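Side-chain contacts in DNA mismatch repair protein MUTS (PDB 1EWQ), which binds mismatched DNA and, with a weak ATPase activity, takes part in mismatch repair, possibly carrying out the recognition step: residues Y167-L170 against F171-P175; L215-R218 against R219-A223; L478-M481 against K482-E485; E485-V488 against Y489-A493; E750-A753 against R754-L758. All blocks are in the same frame, centred on the assembly; numbering follows the deposited sequence.

Contact 1: Y167-L170 against F171-P175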
loop_
_atom_site.group_PDB
_atom_site.type_symbol
_atom_site.label_atom_id
_atom_site.label_comp_id
_atom_site.label_asym_id
_atom_site.label_seq_id
_atom_site.Cartn_x
_atom_site.Cartn_y
_atom_site.Cartn_z
ATOM N N TYR C 167 12.154 -7.106 -23.974
ATOM C CA TYR C 167 11.422 -7.135 -22.720
ATOM C C TYR C 167 12.109 -7.987 -21.660
ATOM O O TYR C 167 12.202 -7.564 -20.508
ATOM C CB TYR C 167 9.983 -7.611 -22.938
ATOM C CG TYR C 167 9.107 -6.595 -23.659
ATOM C CD1 TYR C 167 9.586 -5.314 -23.958
ATOM C CD2 TYR C 167 7.808 -6.915 -24.045
ATOM C CE1 TYR C 167 8.788 -4.375 -24.633
ATOM C CE2 TYR C 167 7.005 -5.991 -24.714
ATOM C CZ TYR C 167 7.502 -4.724 -25.005
ATOM O OH TYR C 167 6.712 -3.823 -25.687
ATOM N N ASP C 168 12.603 -9.166 -22.033
ATOM C CA ASP C 168 13.282 -10.006 -21.051
ATOM C C ASP C 168 14.549 -9.357 -20.518
ATOM O O ASP C 168 14.835 -9.442 -19.328
ATOM C CB ASP C 168 13.646 -11.375 -21.630
ATOM C CG ASP C 168 12.468 -12.315 -21.691
ATOM O OD1 ASP C 168 11.543 -12.175 -20.867
ATOM O OD2 ASP C 168 12.479 -13.210 -22.555
ATOM N N GLU C 169 15.314 -8.718 -21.399
ATOM C CA GLU C 169 16.544 -8.064 -20.973
ATOM C C GLU C 169 16.212 -6.945 -20.013
ATOM O O GLU C 169 16.919 -6.720 -19.038
ATOM C CB GLU C 169 17.315 -7.476 -22.161
ATOM C CG GLU C 169 18.459 -8.323 -22.653
ATOM C CD GLU C 169 19.402 -8.774 -21.546
ATOM O OE1 GLU C 169 20.118 -7.946 -20.954
ATOM O OE2 GLU C 169 19.419 -9.980 -21.269
ATOM N N LEU C 170 15.126 -6.244 -20.304
ATOM C CA LEU C 170 14.689 -5.131 -19.473
ATOM C C LEU C 170 14.259 -5.650 -18.100
ATOM O O LEU C 170 14.681 -5.127 -17.069
ATOM C CB LEU C 170 13.530 -4.389 -20.162
ATOM C CG LEU C 170 13.011 -3.038 -19.630
ATOM C CD1 LEU C 170 12.498 -3.210 -18.224
ATOM C CD2 LEU C 170 14.110 -2.004 -19.661
ATOM N N PHE C 171 13.443 -6.700 -18.083
ATOM C CA PHE C 171 12.967 -7.248 -16.819
ATOM C C PHE C 171 14.066 -7.739 -15.871
ATOM O O PHE C 171 14.027 -7.447 -14.678
ATOM C CB PHE C 171 12.001 -8.396 -17.057
ATOM C CG PHE C 171 11.385 -8.907 -15.805
ATOM C CD1 PHE C 171 10.258 -8.292 -15.275
ATOM C CD2 PHE C 171 11.959 -9.968 -15.116
ATOM C CE1 PHE C 171 9.714 -8.723 -14.078
ATOM C CE2 PHE C 171 11.418 -10.406 -13.908
ATOM C CZ PHE C 171 10.298 -9.785 -13.391
ATOM N N ARG C 172 15.034 -8.491 -16.383
ATOM C CA ARG C 172 16.094 -8.982 -15.509
ATOM C C ARG C 172 16.865 -7.838 -14.835
ATOM O O ARG C 172 17.527 -8.053 -13.829
ATOM C CB ARG C 172 17.062 -9.918 -16.271
ATOM C CG ARG C 172 17.315 -9.540 -17.721
ATOM C CD ARG C 172 18.546 -10.204 -18.378
ATOM N NE ARG C 172 18.870 -11.558 -17.915
ATOM C CZ ARG C 172 19.501 -12.466 -18.664
ATOM N NH1 ARG C 172 19.855 -12.162 -19.911
ATOM N NH2 ARG C 172 19.808 -13.665 -18.171
ATOM N N HIS C 173 16.778 -6.625 -15.375
ATOM C CA HIS C 173 17.481 -5.490 -14.774
ATOM C C HIS C 173 16.609 -4.682 -13.834
ATOM O O HIS C 173 17.118 -3.889 -13.051
ATOM C CB HIS C 173 18.042 -4.563 -15.851
ATOM C CG HIS C 173 19.190 -5.148 -16.613
ATOM N ND1 HIS C 173 20.498 -5.042 -16.189
ATOM C CD2 HIS C 173 19.221 -5.879 -17.750
ATOM C CE1 HIS C 173 21.284 -5.684 -17.035
ATOM N NE2 HIS C 173 20.533 -6.201 -17.991
ATOM N N ARG C 174 15.297 -4.887 -13.909
ATOM C CA ARG C 174 14.357 -4.167 -13.070
ATOM C C ARG C 174 14.736 -2.689 -12.939
ATOM O O ARG C 174 15.043 -2.202 -11.845
ATOM C CB ARG C 174 14.271 -4.836 -11.688
ATOM C CG ARG C 174 13.563 -6.215 -11.701
ATOM C CD ARG C 174 12.079 -6.109 -12.138
ATOM N NE ARG C 174 11.952 -5.466 -13.443
ATOM C CZ ARG C 174 10.825 -4.976 -13.958
ATOM N NH1 ARG C 174 9.674 -5.050 -13.290
ATOM N NH2 ARG C 174 10.857 -4.378 -15.141
ATOM N N PRO C 175 14.713 -1.953 -14.063
ATOM C CA PRO C 175 15.055 -0.528 -14.080
ATOM C C PRO C 175 14.094 0.230 -13.184
ATOM O O PRO C 175 12.974 -0.215 -12.967
ATOM C CB PRO C 175 14.878 -0.152 -15.542
ATOM C CG PRO C 175 13.716 -1.012 -15.943
ATOM C CD PRO C 175 14.078 -2.352 -15.330
#
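Arg172 lays its side chain back over the preceding turn of helix 163-173 to meet Glu169. Its CB lies against the carbonyl of Asp168, and CG settles between two backbone oxygens, 3.0 Å from Asp168 O and 3.1 Å from Glu169 O. CD then passes close to Glu169 OE2. A bend at chi3 turns the guanidinium back, and NH1 closes a salt bridge of 2.6 Å to Glu169 OE2. The oxygen is met nearly along its C-O axis and sits in the guanidinium plane, although the two flat groups are inclined by 69°. NH2 goes on to the backbone oxygen of Met250, while OE1 of Glu169 is bonded to Tyr244 OH and takes a long, weak bond from His173 NE2 (3.5 Å).

The setting is the C-terminal end of a helix in MutS domain II. Arg174 is the first residue to leave helical geometry, with positive phi (41°), and Leu170 O, at the helix end, accepts two amides: His173 N at 3.1 Å from well above the carbonyl plane, and Arg174 N only weakly. The chain then turns so that Pro175 comes back to Leu170. With its CG anti to the backbone N (chi1 -170°), Leu170 carries CD1 to the proline ring at right angles, 3.4 Å from Pro175 CG, which is tight for two carbons. CD1 also touches the edge of the Arg174 guanidinium, whose face lies over Phe171 CD1.

Contact 2: L215-R218 against R219-A223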
loop_
_atom_site.group_PDB
_atom_site.type_symbol
_atom_site.label_atom_id
_atom_site.label_comp_id
_atom_site.label_asym_id
_atom_site.label_seq_id
_atom_site.Cartn_x
_atom_site.Cartn_y
_atom_site.Cartn_z
ATOM N N LEU C 215 22.741 2.161 -34.686
ATOM C CA LEU C 215 21.942 3.369 -34.477
ATOM C C LEU C 215 21.087 3.252 -33.216
ATOM O O LEU C 215 21.135 4.121 -32.338
ATOM C CB LEU C 215 21.023 3.614 -35.684
ATOM C CG LEU C 215 20.594 5.038 -36.070
ATOM C CD1 LEU C 215 19.117 5.038 -36.465
ATOM C CD2 LEU C 215 20.837 6.015 -34.938
ATOM N N ALA C 216 20.301 2.182 -33.132
ATOM C CA ALA C 216 19.427 1.972 -31.976
ATOM C C ALA C 216 20.154 2.182 -30.648
ATOM O O ALA C 216 19.629 2.832 -29.747
ATOM C CB ALA C 216 18.820 0.569 -32.019
ATOM N N LEU C 217 21.363 1.640 -30.536
ATOM C CA LEU C 217 22.139 1.761 -29.300
ATOM C C LEU C 217 22.667 3.174 -29.086
ATOM O O LEU C 217 22.649 3.681 -27.969
ATOM C CB LEU C 217 23.304 0.758 -29.302
ATOM C CG LEU C 217 24.036 0.594 -27.964
ATOM C CD1 LEU C 217 23.034 0.193 -26.886
ATOM C CD2 LEU C 217 25.126 -0.466 -28.089
ATOM N N ARG C 218 23.148 3.802 -30.157
ATOM C CA ARG C 218 23.653 5.163 -30.070
ATOM C C ARG C 218 22.544 6.102 -29.617
ATOM O O ARG C 218 22.786 7.082 -28.916
ATOM C CB ARG C 218 24.174 5.640 -31.421
ATOM C CG ARG C 218 25.495 5.037 -31.849
ATOM C CD ARG C 218 26.095 5.871 -32.969
ATOM N NE ARG C 218 25.231 5.924 -34.141
ATOM C CZ ARG C 218 25.020 7.026 -34.860
ATOM N NH1 ARG C 218 25.606 8.169 -34.524
ATOM N NH2 ARG C 218 24.236 6.980 -35.926
ATOM N N ARG C 219 21.321 5.804 -30.022
ATOM C CA ARG C 219 20.197 6.652 -29.645
ATOM C C ARG C 219 19.824 6.461 -28.174
ATOM O O ARG C 219 19.650 7.439 -27.445
ATOM C CB ARG C 219 18.995 6.365 -30.545
ATOM C CG ARG C 219 19.302 6.591 -32.023
ATOM C CD ARG C 219 18.086 6.317 -32.878
ATOM N NE ARG C 219 17.023 7.267 -32.604
ATOM C CZ ARG C 219 15.750 6.934 -32.446
ATOM N NH1 ARG C 219 15.382 5.661 -32.537
ATOM N NH2 ARG C 219 14.847 7.871 -32.179
ATOM N N ALA C 220 19.709 5.206 -27.744
ATOM C CA ALA C 220 19.360 4.917 -26.357
ATOM C C ALA C 220 20.413 5.525 -25.431
ATOM O O ALA C 220 20.079 6.164 -24.430
ATOM C CB ALA C 220 19.273 3.408 -26.137
ATOM N N ARG C 221 21.683 5.330 -25.784
ATOM C CA ARG C 221 22.795 5.850 -25.007
ATOM C C ARG C 221 22.698 7.379 -24.951
ATOM O O ARG C 221 22.887 7.995 -23.887
ATOM C CB ARG C 221 24.105 5.397 -25.657
ATOM C CG ARG C 221 25.375 5.655 -24.865
ATOM C CD ARG C 221 26.516 4.778 -25.389
ATOM N NE ARG C 221 26.823 5.103 -26.775
ATOM C CZ ARG C 221 27.298 4.240 -27.666
ATOM N NH1 ARG C 221 27.528 2.979 -27.330
ATOM N NH2 ARG C 221 27.549 4.644 -28.904
ATOM N N GLY C 222 22.385 7.990 -26.090
ATOM C CA GLY C 222 22.256 9.435 -26.135
ATOM C C GLY C 222 21.187 9.885 -25.164
ATOM O O GLY C 222 21.353 10.873 -24.435
ATOM N N ALA C 223 20.083 9.144 -25.147
ATOM C CA ALA C 223 18.976 9.457 -24.257
ATOM C C ALA C 223 19.416 9.406 -22.798
ATOM O O ALA C 223 19.119 10.317 -22.023
ATOM C CB ALA C 223 17.827 8.489 -24.489
#
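Leu215 O, at the start of helix 215-232, accepts the backbone N of Arg219 at 2.9 Å, and the side chain of the same arginine closes over it, with Arg219 CG 3.1 Å from Leu215 O. That methylene chain then runs across the end of Leu215. The branch that touches is CD2, 3.3 Å from Arg219 CG and 3.5 Å from Arg219 CD, with CD1 more distant. The two side chains meet at a slant, an aliphatic contact made by the stem of an arginine while its charged end is used for other work. The bend at chi3 (65°) swings the guanidinium away from the leucine to a salt bridge with Glu183 and a hydrogen bond with Thr139 O.

Two residues on, Arg221 N bonds to Leu217 O at 2.9 Å, and Gly222 N reaches Arg218 O at 3.0 Å. Arg221 starts with CG anti to its own N (chi1 -171°) and bends at chi3, which brings NH2 to 3.6 Å from Arg218 CG. Here a nitrogen lies against a methylene, with no polar bond between the two arginines. The two guanidinium groups stay apart, Arg218 NE lying 5.9 Å from Arg221 NH2, and Arg221 forms a salt bridge with Glu210, a hydrogen bond to Glu212 O and a cation-pi contact with Phe241.

The small side chains of Ala220 and Ala223 rest on Ala136 of strand 134-139, and Arg219 on Ala138, so the first turns of the helix pack against that strand of the six-stranded mixed sheet, with loop residues Pro209 and Phe241 touching Arg218 and Leu217.

Contact 3: L478-M481 against K482-E485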
loop_
_atom_site.group_PDB
_atom_site.type_symbol
_atom_site.label_atom_id
_atom_site.label_comp_id
_atom_site.label_asym_id
_atom_site.label_seq_id
_atom_site.Cartn_x
_atom_site.Cartn_y
_atom_site.Cartn_z
ATOM N N LEU C 478 26.841 47.774 27.911
ATOM C CA LEU C 478 27.917 48.695 28.227
ATOM C C LEU C 478 28.626 48.886 26.886
ATOM O O LEU C 478 28.606 47.995 26.036
ATOM C CB LEU C 478 28.885 48.098 29.259
ATOM C CG LEU C 478 28.450 48.010 30.728
ATOM C CD1 LEU C 478 29.626 47.542 31.567
ATOM C CD2 LEU C 478 27.982 49.370 31.228
ATOM N N PRO C 479 29.236 50.060 26.671
ATOM C CA PRO C 479 29.953 50.375 25.429
ATOM C C PRO C 479 31.049 49.364 25.046
ATOM O O PRO C 479 31.212 49.023 23.869
ATOM C CB PRO C 479 30.517 51.766 25.711
ATOM C CG PRO C 479 29.451 52.376 26.589
ATOM C CD PRO C 479 29.161 51.241 27.552
ATOM N N GLU C 480 31.797 48.897 26.041
ATOM C CA GLU C 480 32.878 47.935 25.822
ATOM C C GLU C 480 32.387 46.635 25.187
ATOM O O GLU C 480 33.098 46.005 24.405
ATOM C CB GLU C 480 33.556 47.608 27.158
ATOM C CG GLU C 480 34.959 48.176 27.339
ATOM C CD GLU C 480 36.025 47.394 26.580
ATOM O OE1 GLU C 480 36.048 47.459 25.328
ATOM O OE2 GLU C 480 36.838 46.707 27.243
HETATM N N MSE C 481 31.167 46.242 25.539
HETATM C CA MSE C 481 30.561 45.010 25.045
HETATM C C MSE C 481 30.211 45.029 23.570
HETATM O O MSE C 481 30.451 44.060 22.857
HETATM C CB MSE C 481 29.296 44.712 25.833
HETATM C CG MSE C 481 29.529 44.456 27.293
HETATM SE SE MSE C 481 27.838 44.295 28.157
HETATM C CE MSE C 481 27.228 42.652 27.343
ATOM N N LYS C 482 29.604 46.124 23.134
ATOM C CA LYS C 482 29.206 46.277 21.747
ATOM C C LYS C 482 30.401 45.971 20.851
ATOM O O LYS C 482 30.283 45.249 19.858
ATOM C CB LYS C 482 28.700 47.706 21.523
ATOM C CG LYS C 482 28.283 48.040 20.099
ATOM C CD LYS C 482 27.478 49.351 20.021
ATOM C CE LYS C 482 28.167 50.533 20.717
ATOM N NZ LYS C 482 28.075 50.484 22.217
ATOM N N GLU C 483 31.556 46.509 21.227
ATOM C CA GLU C 483 32.788 46.297 20.479
ATOM C C GLU C 483 33.145 44.821 20.436
ATOM O O GLU C 483 33.338 44.248 19.361
ATOM C CB GLU C 483 33.936 47.062 21.135
ATOM C CG GLU C 483 35.299 46.783 20.521
ATOM C CD GLU C 483 36.431 47.135 21.461
ATOM O OE1 GLU C 483 36.483 48.305 21.900
ATOM O OE2 GLU C 483 37.262 46.245 21.763
ATOM N N LYS C 484 33.248 44.219 21.619
ATOM C CA LYS C 484 33.593 42.809 21.746
ATOM C C LYS C 484 32.618 41.889 21.031
ATOM O O LYS C 484 33.028 40.915 20.400
ATOM C CB LYS C 484 33.677 42.419 23.220
ATOM C CG LYS C 484 34.995 42.786 23.861
ATOM C CD LYS C 484 36.122 41.990 23.226
ATOM C CE LYS C 484 37.451 42.256 23.904
ATOM N NZ LYS C 484 38.512 41.360 23.360
ATOM N N GLU C 485 31.331 42.191 21.127
ATOM C CA GLU C 485 30.333 41.367 20.464
ATOM C C GLU C 485 30.652 41.289 18.974
ATOM O O GLU C 485 30.823 40.200 18.430
ATOM C CB GLU C 485 28.936 41.942 20.663
ATOM C CG GLU C 485 27.857 41.134 19.970
ATOM C CD GLU C 485 26.472 41.684 20.212
ATOM O OE1 GLU C 485 26.107 41.843 21.390
ATOM O OE2 GLU C 485 25.751 41.956 19.228
#
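The N-terminal start of the long helix 479-511, within MutS domain III, is the element concerned: Leu478 occupies the N-cap position and Pro479 opens the first turn. Glu480 and Glu483 meet along the outer side of that turn. Their side chains lie alongside each other and point the same way, with Glu480 OE1 3.6 Å from Glu483 OE1 and the carboxylate planes 59° apart. Two like charges this close would be expected to raise each other's affinity for a proton, an effect that exposure to solvent and the nearby helix N-terminus should moderate.

Lys482 turns back the other way. Bends at chi3 and chi4 (52° and -76°) fold its chain towards the helix start, so that NZ comes to 3.7 Å from Pro479 CA and 3.8 Å from Pro479 O. Of two backbone bonds here, Lys484 N to Glu480 O is weak at 3.3 Å, and Glu485 N to Met481 O is short at 2.7 Å.

Met481, modelled as selenomethionine, is buried against Leu425 of helix 406-433 and Leu450 of strand 449-453; Leu478 touches Leu450 and Arg428, and Lys484 and Glu480 both rest on Tyr421 of helix 406-433.

Contact 4: E485-V488 against Y489-A493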
loop_
_atom_site.group_PDB
_atom_site.type_symbol
_atom_site.label_atom_id
_atom_site.label_comp_id
_atom_site.label_asym_id
_atom_site.label_seq_id
_atom_site.Cartn_x
_atom_site.Cartn_y
_atom_site.Cartn_z
ATOM N N GLU C 485 31.331 42.191 21.127
ATOM C CA GLU C 485 30.333 41.367 20.464
ATOM C C GLU C 485 30.652 41.289 18.974
ATOM O O GLU C 485 30.823 40.200 18.430
ATOM C CB GLU C 485 28.936 41.942 20.663
ATOM C CG GLU C 485 27.857 41.134 19.970
ATOM C CD GLU C 485 26.472 41.684 20.212
ATOM O OE1 GLU C 485 26.107 41.843 21.390
ATOM O OE2 GLU C 485 25.751 41.956 19.228
ATOM N N ARG C 486 30.735 42.452 18.328
ATOM C CA ARG C 486 31.039 42.540 16.898
ATOM C C ARG C 486 32.291 41.750 16.535
ATOM O O ARG C 486 32.418 41.252 15.416
ATOM C CB ARG C 486 31.238 44.004 16.486
ATOM C CG ARG C 486 29.976 44.848 16.529
ATOM C CD ARG C 486 30.321 46.324 16.708
ATOM N NE ARG C 486 29.133 47.178 16.734
ATOM C CZ ARG C 486 29.136 48.444 17.147
ATOM N NH1 ARG C 486 30.267 48.997 17.573
ATOM N NH2 ARG C 486 28.016 49.159 17.131
ATOM N N GLU C 487 33.214 41.649 17.483
ATOM C CA GLU C 487 34.457 40.922 17.278
ATOM C C GLU C 487 34.170 39.423 17.207
ATOM O O GLU C 487 34.573 38.751 16.264
ATOM C CB GLU C 487 35.427 41.224 18.428
ATOM C CG GLU C 487 36.785 40.537 18.343
ATOM C CD GLU C 487 37.541 40.875 17.068
ATOM O OE1 GLU C 487 37.213 41.904 16.430
ATOM O OE2 GLU C 487 38.472 40.118 16.710
ATOM N N VAL C 488 33.470 38.909 18.212
ATOM C CA VAL C 488 33.125 37.499 18.266
ATOM C C VAL C 488 32.388 37.083 16.996
ATOM O O VAL C 488 32.636 36.007 16.450
ATOM C CB VAL C 488 32.257 37.195 19.512
ATOM C CG1 VAL C 488 31.540 35.870 19.354
ATOM C CG2 VAL C 488 33.143 37.155 20.752
ATOM N N TYR C 489 31.491 37.943 16.524
ATOM C CA TYR C 489 30.736 37.652 15.313
ATOM C C TYR C 489 31.644 37.568 14.085
ATOM O O TYR C 489 31.469 36.690 13.232
ATOM C CB TYR C 489 29.655 38.712 15.084
ATOM C CG TYR C 489 28.466 38.609 16.020
ATOM C CD1 TYR C 489 28.220 37.444 16.751
ATOM C CD2 TYR C 489 27.555 39.656 16.131
ATOM C CE1 TYR C 489 27.092 37.322 17.563
ATOM C CE2 TYR C 489 26.421 39.545 16.942
ATOM C CZ TYR C 489 26.197 38.374 17.653
ATOM O OH TYR C 489 25.069 38.259 18.436
ATOM N N ARG C 490 32.621 38.471 14.002
ATOM C CA ARG C 490 33.550 38.479 12.874
ATOM C C ARG C 490 34.343 37.179 12.860
ATOM O O ARG C 490 34.526 36.559 11.815
ATOM C CB ARG C 490 34.522 39.670 12.958
ATOM C CG ARG C 490 35.418 39.800 11.730
ATOM C CD ARG C 490 36.457 40.932 11.837
ATOM N NE ARG C 490 37.803 40.420 12.088
ATOM C CZ ARG C 490 38.255 40.074 13.287
ATOM N NH1 ARG C 490 37.463 40.199 14.343
ATOM N NH2 ARG C 490 39.483 39.592 13.438
ATOM N N LEU C 491 34.817 36.771 14.029
ATOM C CA LEU C 491 35.577 35.541 14.126
ATOM C C LEU C 491 34.721 34.360 13.690
ATOM O O LEU C 491 35.141 33.554 12.869
ATOM C CB LEU C 491 36.072 35.333 15.555
ATOM C CG LEU C 491 37.153 36.323 15.979
ATOM C CD1 LEU C 491 37.609 36.033 17.398
ATOM C CD2 LEU C 491 38.324 36.218 15.011
ATOM N N GLU C 492 33.513 34.276 14.232
ATOM C CA GLU C 492 32.605 33.192 13.893
ATOM C C GLU C 492 32.364 33.107 12.389
ATOM O O GLU C 492 32.329 32.017 11.823
ATOM C CB GLU C 492 31.285 33.361 14.660
ATOM C CG GLU C 492 31.416 32.996 16.141
ATOM C CD GLU C 492 30.173 33.302 16.970
ATOM O OE1 GLU C 492 29.087 33.521 16.395
ATOM O OE2 GLU C 492 30.284 33.308 18.208
ATOM N N ALA C 493 32.211 34.257 11.742
ATOM C CA ALA C 493 31.988 34.288 10.300
ATOM C C ALA C 493 33.234 33.817 9.542
ATOM O O ALA C 493 33.131 33.105 8.539
ATOM C CB ALA C 493 31.609 35.689 9.863
#
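Glu485 and Tyr489 supply the CH-pi contact of this stretch of helix 479-511. The two side chains run alongside and point the same way, and Glu485 CG sits over one face of the phenol ring, 4.1 Å from its centroid and 27° off the normal. Tyr489 has its CG beside the backbone N (chi1 -74°), which leans the ring back towards the preceding turn and beneath that methylene. Further out, Glu485 OE2 comes within 3.4 Å of Tyr489 CE2. The polar ends have partners outside the stretch: Glu485 OE1 takes the amide of Tyr448, and Tyr489 OH is hydrogen-bonded to Tyr442 OH.

Ionic contact belongs to Glu487 and Arg490, three residues apart on the exposed side. They too lie side by side, and a salt bridge joins Glu487 OE2 to Arg490 NH1 in the guanidinium plane. NH1 is modelled too near the carboxylate, so the geometry of this bridge is doubtful.

Apolar-to-polar packing completes the set. Val488 CG1 approaches Glu492 OE2 at 3.1 Å, the extended glutamate crossing the valine at a slant.

Backbone bonding is regular throughout: Tyr489 N to Glu485 O measures 3.0 Å, Leu491 N to Glu487 O also 3.0 Å, and Glu492 N to Val488 O 2.9 Å.

Around these local contacts, helix 406-433 packs on one side, with Phe422 and His415 against Val488, His415 also against Glu492, and Ala414 against Leu491, while Tyr489 reaches Tyr442 of strand 439-443.

Contact 5: E750-A753 against R754-L758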
loop_
_atom_site.group_PDB
_atom_site.type_symbol
_atom_site.label_atom_id
_atom_site.label_comp_id
_atom_site.label_asym_id
_atom_site.label_seq_id
_atom_site.Cartn_x
_atom_site.Cartn_y
_atom_site.Cartn_z
ATOM N N GLU C 750 -21.551 -42.028 -2.131
ATOM C CA GLU C 750 -22.196 -42.638 -3.301
ATOM C C GLU C 750 -21.705 -42.038 -4.617
ATOM O O GLU C 750 -21.587 -42.747 -5.611
ATOM C CB GLU C 750 -23.722 -42.518 -3.238
ATOM C CG GLU C 750 -24.259 -42.278 -1.864
ATOM C CD GLU C 750 -23.985 -40.871 -1.403
ATOM O OE1 GLU C 750 -24.590 -39.938 -1.975
ATOM O OE2 GLU C 750 -23.151 -40.710 -0.486
ATOM N N VAL C 751 -21.428 -40.737 -4.628
ATOM C CA VAL C 751 -20.931 -40.093 -5.843
ATOM C C VAL C 751 -19.510 -40.606 -6.124
ATOM O O VAL C 751 -19.142 -40.878 -7.266
ATOM C CB VAL C 751 -20.926 -38.555 -5.700
ATOM C CG1 VAL C 751 -20.380 -37.904 -6.978
ATOM C CG2 VAL C 751 -22.344 -38.062 -5.418
ATOM N N VAL C 752 -18.716 -40.750 -5.072
ATOM C CA VAL C 752 -17.361 -41.265 -5.219
ATOM C C VAL C 752 -17.451 -42.712 -5.707
ATOM O O VAL C 752 -16.673 -43.147 -6.558
ATOM C CB VAL C 752 -16.616 -41.249 -3.867
ATOM C CG1 VAL C 752 -15.386 -42.153 -3.926
ATOM C CG2 VAL C 752 -16.233 -39.822 -3.516
ATOM N N ALA C 753 -18.422 -43.447 -5.170
ATOM C CA ALA C 753 -18.607 -44.849 -5.522
ATOM C C ALA C 753 -19.004 -44.986 -6.980
ATOM O O ALA C 753 -18.513 -45.866 -7.683
ATOM C CB ALA C 753 -19.662 -45.482 -4.614
ATOM N N ARG C 754 -19.896 -44.114 -7.429
ATOM C CA ARG C 754 -20.334 -44.134 -8.812
ATOM C C ARG C 754 -19.154 -43.808 -9.742
ATOM O O ARG C 754 -18.998 -44.417 -10.804
ATOM C CB ARG C 754 -21.473 -43.128 -9.005
ATOM C CG ARG C 754 -21.887 -42.895 -10.449
ATOM C CD ARG C 754 -22.313 -44.173 -11.168
ATOM N NE ARG C 754 -22.740 -43.864 -12.530
ATOM C CZ ARG C 754 -22.839 -44.750 -13.515
ATOM N NH1 ARG C 754 -22.544 -46.026 -13.303
ATOM N NH2 ARG C 754 -23.219 -44.353 -14.725
ATOM N N ALA C 755 -18.316 -42.855 -9.343
ATOM C CA ALA C 755 -17.160 -42.493 -10.158
ATOM C C ALA C 755 -16.207 -43.690 -10.293
ATOM O O ALA C 755 -15.687 -43.950 -11.384
ATOM C CB ALA C 755 -16.426 -41.294 -9.545
ATOM N N ARG C 756 -15.982 -44.426 -9.207
ATOM C CA ARG C 756 -15.091 -45.586 -9.288
ATOM C C ARG C 756 -15.666 -46.615 -10.258
ATOM O O ARG C 756 -14.932 -47.204 -11.064
ATOM C CB ARG C 756 -14.878 -46.238 -7.912
ATOM C CG ARG C 756 -14.121 -45.374 -6.899
ATOM C CD ARG C 756 -13.636 -46.228 -5.720
ATOM N NE ARG C 756 -13.013 -45.453 -4.650
ATOM C CZ ARG C 756 -13.653 -45.026 -3.565
ATOM N NH1 ARG C 756 -14.943 -45.301 -3.395
ATOM N NH2 ARG C 756 -13.007 -44.318 -2.648
ATOM N N ALA C 757 -16.984 -46.818 -10.186
ATOM C CA ALA C 757 -17.677 -47.759 -11.065
ATOM C C ALA C 757 -17.544 -47.342 -12.530
ATOM O O ALA C 757 -17.418 -48.185 -13.413
ATOM C CB ALA C 757 -19.146 -47.839 -10.683
ATOM N N LEU C 758 -17.588 -46.038 -12.781
ATOM C CA LEU C 758 -17.464 -45.515 -14.133
ATOM C C LEU C 758 -16.039 -45.720 -14.621
ATOM O O LEU C 758 -15.819 -46.080 -15.774
ATOM C CB LEU C 758 -17.807 -44.024 -14.161
ATOM C CG LEU C 758 -19.289 -43.649 -14.172
ATOM C CD1 LEU C 758 -19.459 -42.168 -13.868
ATOM C CD2 LEU C 758 -19.882 -44.000 -15.536
#
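Val752 and Arg756 make the close part of this contact, one turn apart on helix 749-762. Methyl CG1 of the valine lies over one face of the guanidinium, 3.0 Å above its plane and displaced towards the rim, with Arg756 NH1 3.2 Å and Arg756 CZ 3.4 Å from it. The arginine chain runs extended from CG to NE, and a quarter-turn at chi4 (95°) then presents the flat group broadside to the methyl. CG1 itself stands anti to the valine N (chi1 163°), on the side that faces the next turn. Arg756 CG also comes within 3.4 Å of Val752 O, the acceptor of the arginine's own amide. Behind this pair, Val752 is buried against Val739 and Ala743 of helix 738-744.

The other side is looser. Ala753 and Ala757, both exposed, add little beyond the backbone bond from Ala757 N to Ala753 O, 3.1 Å long. Arg754, likewise exposed, touches the preceding turn mainly through CB, 3.4 Å from Glu750 O, and its end leads away. That end is taken up by the dimer: Arg754 NE forms a salt bridge with Glu682 of the second subunit. A third flank, Val751 and Ala755, is buried against Ala679 and Ile676 of the second subunit.

Two arginines two residues apart therefore do different jobs within MutS domain V. Arg756 spends a guanidinium face on a valine methyl of its own helix, and its NE salt bridge with Glu740 ties that helix to helix 738-744; Arg754 directs its charge across the subunit interface.

How the contacts relate
All five contacts illustrate how side chains three to five residues apart shape a helix, yet they are spread widely over the chain. Contacts 3 and 4 are consecutive stretches at the start of helix 479-511, share Glu485 and have centres 12 Å apart; their nearest atoms come to about 12 Å and 10 Å of the bound DNA. Contacts 1 and 2, 17 Å apart between centres, lie on separate helices without touching, more than 30 Å from the DNA at their nearest atoms. Contact 5 is remote, its centre 107 Å from that of contact 3, and alone among the five meets the second subunit. None adjoins the predicted ATP site.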